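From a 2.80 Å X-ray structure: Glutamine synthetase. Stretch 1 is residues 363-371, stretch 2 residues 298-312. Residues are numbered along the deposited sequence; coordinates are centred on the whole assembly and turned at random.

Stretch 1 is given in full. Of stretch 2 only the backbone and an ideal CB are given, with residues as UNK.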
# COMPACT_ATOMS: atom_id res chain seq x y z
N SER B 363 -3.92 -54.48 38.44
CA SER B 363 -4.03 -53.65 37.25
C SER B 363 -4.71 -54.33 36.08
O SER B 363 -4.85 -53.70 35.02
CB SER B 363 -2.63 -53.21 36.80
OG SER B 363 -1.97 -54.29 36.14
N ALA B 364 -5.16 -55.57 36.23
CA ALA B 364 -5.76 -56.25 35.09
C ALA B 364 -6.92 -55.43 34.56
O ALA B 364 -7.71 -54.88 35.33
CB ALA B 364 -6.20 -57.65 35.49
N ARG B 365 -6.98 -55.29 33.24
CA ARG B 365 -7.90 -54.34 32.63
C ARG B 365 -7.86 -54.53 31.13
O ARG B 365 -6.92 -55.10 30.58
CB ARG B 365 -7.52 -52.90 32.97
CG ARG B 365 -6.74 -52.22 31.86
CD ARG B 365 -5.81 -51.17 32.35
NE ARG B 365 -4.48 -51.35 31.79
CZ ARG B 365 -3.41 -50.68 32.20
NH1 ARG B 365 -3.55 -49.79 33.18
NH2 ARG B 365 -2.22 -50.89 31.65
N PHE B 366 -8.89 -54.02 30.47
CA PHE B 366 -8.84 -53.81 29.04
C PHE B 366 -8.63 -52.33 28.73
O PHE B 366 -8.83 -51.46 29.59
CB PHE B 366 -10.11 -54.29 28.36
CG PHE B 366 -10.36 -55.75 28.49
CD1 PHE B 366 -11.46 -56.21 29.18
CD2 PHE B 366 -9.52 -56.66 27.87
CE1 PHE B 366 -11.72 -57.58 29.27
CE2 PHE B 366 -9.77 -58.03 27.97
CZ PHE B 366 -10.87 -58.49 28.67
N GLU B 367 -8.21 -52.04 27.50
CA GLU B 367 -8.25 -50.69 26.96
C GLU B 367 -9.00 -50.70 25.63
O GLU B 367 -8.61 -51.42 24.71
CB GLU B 367 -6.86 -50.11 26.80
CG GLU B 367 -6.82 -48.86 25.90
CD GLU B 367 -5.42 -48.52 25.45
OE1 GLU B 367 -4.58 -48.13 26.31
OE2 GLU B 367 -5.13 -48.70 24.24
N PHE B 368 -10.11 -49.97 25.56
CA PHE B 368 -10.88 -49.85 24.31
C PHE B 368 -10.40 -48.62 23.54
O PHE B 368 -10.52 -47.49 24.02
CB PHE B 368 -12.38 -49.77 24.59
CG PHE B 368 -12.88 -50.88 25.46
CD1 PHE B 368 -13.08 -52.15 24.95
CD2 PHE B 368 -13.09 -50.68 26.81
CE1 PHE B 368 -13.53 -53.17 25.78
CE2 PHE B 368 -13.55 -51.69 27.62
CZ PHE B 368 -13.76 -52.93 27.12
N ARG B 369 -9.86 -48.86 22.35
CA ARG B 369 -9.21 -47.81 21.58
C ARG B 369 -10.14 -47.12 20.59
O ARG B 369 -9.73 -46.14 19.97
CB ARG B 369 -8.00 -48.37 20.83
CG ARG B 369 -6.95 -48.98 21.72
CD ARG B 369 -5.82 -49.54 20.89
NE ARG B 369 -5.19 -48.55 20.01
CZ ARG B 369 -4.35 -47.60 20.43
NH1 ARG B 369 -4.03 -47.49 21.71
NH2 ARG B 369 -3.83 -46.75 19.56
N PHE B 370 -11.34 -47.65 20.36
CA PHE B 370 -12.23 -47.04 19.37
C PHE B 370 -12.97 -45.79 19.84
O PHE B 370 -13.32 -44.97 18.98
CB PHE B 370 -13.22 -48.08 18.84
CG PHE B 370 -13.98 -48.81 19.91
CD1 PHE B 370 -13.48 -49.99 20.45
CD2 PHE B 370 -15.20 -48.35 20.37
CE1 PHE B 370 -14.16 -50.68 21.43
CE2 PHE B 370 -15.90 -49.05 21.37
CZ PHE B 370 -15.37 -50.20 21.89
N PRO B 371 -13.23 -45.55 21.13
CA PRO B 371 -13.94 -44.31 21.50
C PRO B 371 -13.10 -43.05 21.33
O PRO B 371 -11.86 -43.08 21.31
CB PRO B 371 -14.33 -44.53 22.96
CG PRO B 371 -13.61 -45.69 23.40
CD PRO B 371 -13.13 -46.48 22.26
N UNK B 298 -4.22 -64.20 29.20
CA UNK B 298 -3.07 -63.40 29.64
C UNK B 298 -3.30 -62.54 30.89
O UNK B 298 -3.13 -61.32 30.85
CB UNK B 298 -2.64 -62.48 28.49
N UNK B 299 -3.70 -63.16 31.99
CA UNK B 299 -3.93 -62.44 33.22
C UNK B 299 -5.33 -61.92 33.35
O UNK B 299 -5.57 -61.01 34.16
CB UNK B 299 -2.94 -61.28 33.34
N UNK B 300 -6.26 -62.46 32.58
CA UNK B 300 -7.63 -61.99 32.59
C UNK B 300 -8.55 -63.14 32.94
O UNK B 300 -8.26 -64.29 32.61
CB UNK B 300 -8.01 -61.38 31.24
N UNK B 301 -9.68 -62.83 33.54
CA UNK B 301 -10.60 -63.85 34.00
C UNK B 301 -11.66 -64.18 32.95
O UNK B 301 -11.92 -63.41 32.02
CB UNK B 301 -11.27 -63.40 35.30
N UNK B 302 -12.25 -65.37 33.10
CA UNK B 302 -13.46 -65.71 32.35
C UNK B 302 -14.48 -64.58 32.45
O UNK B 302 -15.08 -64.17 31.46
CB UNK B 302 -14.06 -67.02 32.86
N UNK B 303 -14.64 -64.02 33.65
CA UNK B 303 -15.54 -62.90 33.86
C UNK B 303 -15.19 -61.74 32.93
O UNK B 303 -16.08 -61.17 32.28
CB UNK B 303 -15.49 -62.45 35.32
N UNK B 304 -13.91 -61.38 32.85
CA UNK B 304 -13.47 -60.30 31.96
C UNK B 304 -13.65 -60.67 30.49
O UNK B 304 -14.02 -59.81 29.68
CB UNK B 304 -12.00 -59.96 32.23
N UNK B 305 -13.34 -61.91 30.11
CA UNK B 305 -13.46 -62.26 28.70
C UNK B 305 -14.91 -62.30 28.25
O UNK B 305 -15.20 -62.00 27.08
CB UNK B 305 -12.80 -63.61 28.43
N UNK B 306 -15.82 -62.67 29.15
CA UNK B 306 -17.24 -62.57 28.86
C UNK B 306 -17.65 -61.10 28.78
O UNK B 306 -18.41 -60.71 27.88
CB UNK B 306 -18.06 -63.30 29.92
N UNK B 307 -17.13 -60.27 29.67
CA UNK B 307 -17.33 -58.83 29.52
C UNK B 307 -16.92 -58.34 28.12
O UNK B 307 -17.69 -57.66 27.43
CB UNK B 307 -16.54 -58.08 30.59
N UNK B 308 -15.71 -58.70 27.69
CA UNK B 308 -15.21 -58.27 26.38
C UNK B 308 -16.08 -58.76 25.24
O UNK B 308 -16.28 -58.04 24.24
CB UNK B 308 -13.78 -58.76 26.17
N UNK B 309 -16.54 -60.01 25.31
CA UNK B 309 -17.44 -60.53 24.29
C UNK B 309 -18.72 -59.72 24.20
O UNK B 309 -19.26 -59.52 23.11
CB UNK B 309 -17.77 -62.00 24.58
N UNK B 310 -19.22 -59.25 25.34
CA UNK B 310 -20.43 -58.44 25.30
C UNK B 310 -20.17 -57.09 24.68
O UNK B 310 -20.93 -56.64 23.82
CB UNK B 310 -21.00 -58.26 26.71
N UNK B 311 -19.04 -56.47 25.04
CA UNK B 311 -18.63 -55.22 24.41
C UNK B 311 -18.40 -55.42 22.91
O UNK B 311 -18.78 -54.58 22.10
CB UNK B 311 -17.36 -54.68 25.07
N UNK B 312 -17.76 -56.53 22.53
CA UNK B 312 -17.53 -56.80 21.11
C UNK B 312 -18.81 -57.11 20.35
O UNK B 312 -18.92 -56.79 19.16
CB UNK B 312 -16.55 -57.97 20.95

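Strand 366-368 and helix 302-312 run nearly parallel, their axes 11.1 Å apart. Stretch 1 offers mainly phenylalanine rings, so apolar side chains suit the facing positions.

Position 298 has nothing of stretch 1 near its ideal CB, so stretch 1 sets no limit on the residue. It is Lys298.

Position 299 has phi/psi of 89/19. A CB here would be jammed against the carbonyl O of the residue before, which calls for glycine. It is Gly299. Its carbonyl O lies 3.7 Å from Ala364 CB.

At position 300 the ideal CB points toward stretch 1, 4.8 Å from Phe366 CZ. The space between Ala364 and the Phe366 ring suits leucine, isoleucine or methionine. It is Leu300. Its CD1 packs 3.4 Å from Phe366 CE2, and its CD2 lies 4.3 Å from Ala364 CB.

Position 301 precedes the helix and is out of reach of stretch 1. Serine, threonine, aspartate or asparagine could cap there. It is Ser301, whose OG accepts from the backbone N of residue 304 at 3.2 Å.

Positions 302 and 303 are also out of reach, and stretch 1 sets no preference. They are Glu302 and Phe303.

At position 304 the ideal CB is already 3.8 Å from Phe366 CE1. Little room remains in that direction, so alanine, glycine or serine would suit. It is Ala304. Its carbonyl O sits at the edge of the Phe366 ring, 3.2 Å from Phe366 CE1.

Positions 305 and 306 point away, so many residues fit. They are Leu305 and His306.

Position 307 points toward stretch 1, with its ideal CB 5.0 Å from Phe366 CE1. A long apolar or aromatic side chain could reach Phe368. It is Phe307, chi1 t. Its CE1 is 4.1 Å from Phe368 CZ.

Position 308 faces two rings. Its ideal CB is 3.8 Å from Phe366 CZ, and leucine or methionine could extend to Phe368. It is Leu308. Its CD1 lies 4.3 Å from Phe368 CE1, at that ring's edge.

Positions 309 and 310 are out of reach, and their helical angles do not demand glycine. They are Gly309 and Gly310.

Position 311 points toward Phe368, 4.2 Å from ideal CB to Phe368 CE1. Valine, isoleucine or leucine would suit. It is Val311. Its CG1 lies 3.5 Å from Phe368 CE1 and 4.4 Å from Phe370 CZ.

Position 312 points sideways and is loosely constrained. It is Leu312.

Stretch 2, residues 298-312: KGLSEFALHFLGGVL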
# COMPACT_ATOMS: atom_id res chain seq x y z
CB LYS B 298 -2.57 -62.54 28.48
CG LYS B 298 -1.97 -63.41 27.37
CD LYS B 298 -1.78 -62.64 26.08
CE LYS B 298 -1.03 -63.48 25.04
NZ LYS B 298 -0.97 -62.78 23.72
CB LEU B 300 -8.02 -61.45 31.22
CG LEU B 300 -7.19 -60.25 30.76
CD1 LEU B 300 -7.39 -60.09 29.26
CD2 LEU B 300 -7.49 -58.95 31.55
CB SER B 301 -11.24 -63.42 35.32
OG SER B 301 -11.84 -62.13 35.24
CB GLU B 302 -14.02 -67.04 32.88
CG GLU B 302 -15.49 -67.34 32.58
CD GLU B 302 -16.08 -68.46 33.48
OE1 GLU B 302 -15.29 -69.15 34.17
OE2 GLU B 302 -17.32 -68.65 33.49
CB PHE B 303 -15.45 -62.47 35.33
CG PHE B 303 -16.36 -61.34 35.69
CD1 PHE B 303 -17.69 -61.57 35.99
CD2 PHE B 303 -15.89 -60.04 35.74
CE1 PHE B 303 -18.55 -60.53 36.33
CE2 PHE B 303 -16.74 -58.99 36.07
CZ PHE B 303 -18.07 -59.24 36.37
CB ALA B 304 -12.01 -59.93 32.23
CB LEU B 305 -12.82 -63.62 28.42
CG LEU B 305 -11.32 -63.62 28.24
CD1 LEU B 305 -10.81 -65.00 28.54
CD2 LEU B 305 -11.02 -63.22 26.81
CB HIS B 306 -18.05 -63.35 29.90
CG HIS B 306 -17.94 -64.84 29.75
ND1 HIS B 306 -17.87 -65.47 28.53
CD2 HIS B 306 -17.87 -65.82 30.68
CE1 HIS B 306 -17.77 -66.78 28.71
NE2 HIS B 306 -17.76 -67.01 30.01
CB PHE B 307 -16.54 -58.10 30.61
CG PHE B 307 -16.77 -56.64 30.66
CD1 PHE B 307 -16.19 -55.80 29.74
CD2 PHE B 307 -17.55 -56.09 31.64
CE1 PHE B 307 -16.39 -54.47 29.80
CE2 PHE B 307 -17.76 -54.75 31.71
CZ PHE B 307 -17.17 -53.94 30.79
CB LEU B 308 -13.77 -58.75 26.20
CG LEU B 308 -13.25 -58.63 24.76
CD1 LEU B 308 -13.12 -57.18 24.42
CD2 LEU B 308 -11.89 -59.34 24.61
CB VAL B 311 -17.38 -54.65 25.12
CG1 VAL B 311 -16.68 -53.65 24.22
CG2 VAL B 311 -17.76 -54.03 26.45
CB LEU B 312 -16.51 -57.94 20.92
CG LEU B 312 -15.05 -57.52 21.17
CD1 LEU B 312 -14.08 -58.69 21.10
CD2 LEU B 312 -14.63 -56.37 20.20
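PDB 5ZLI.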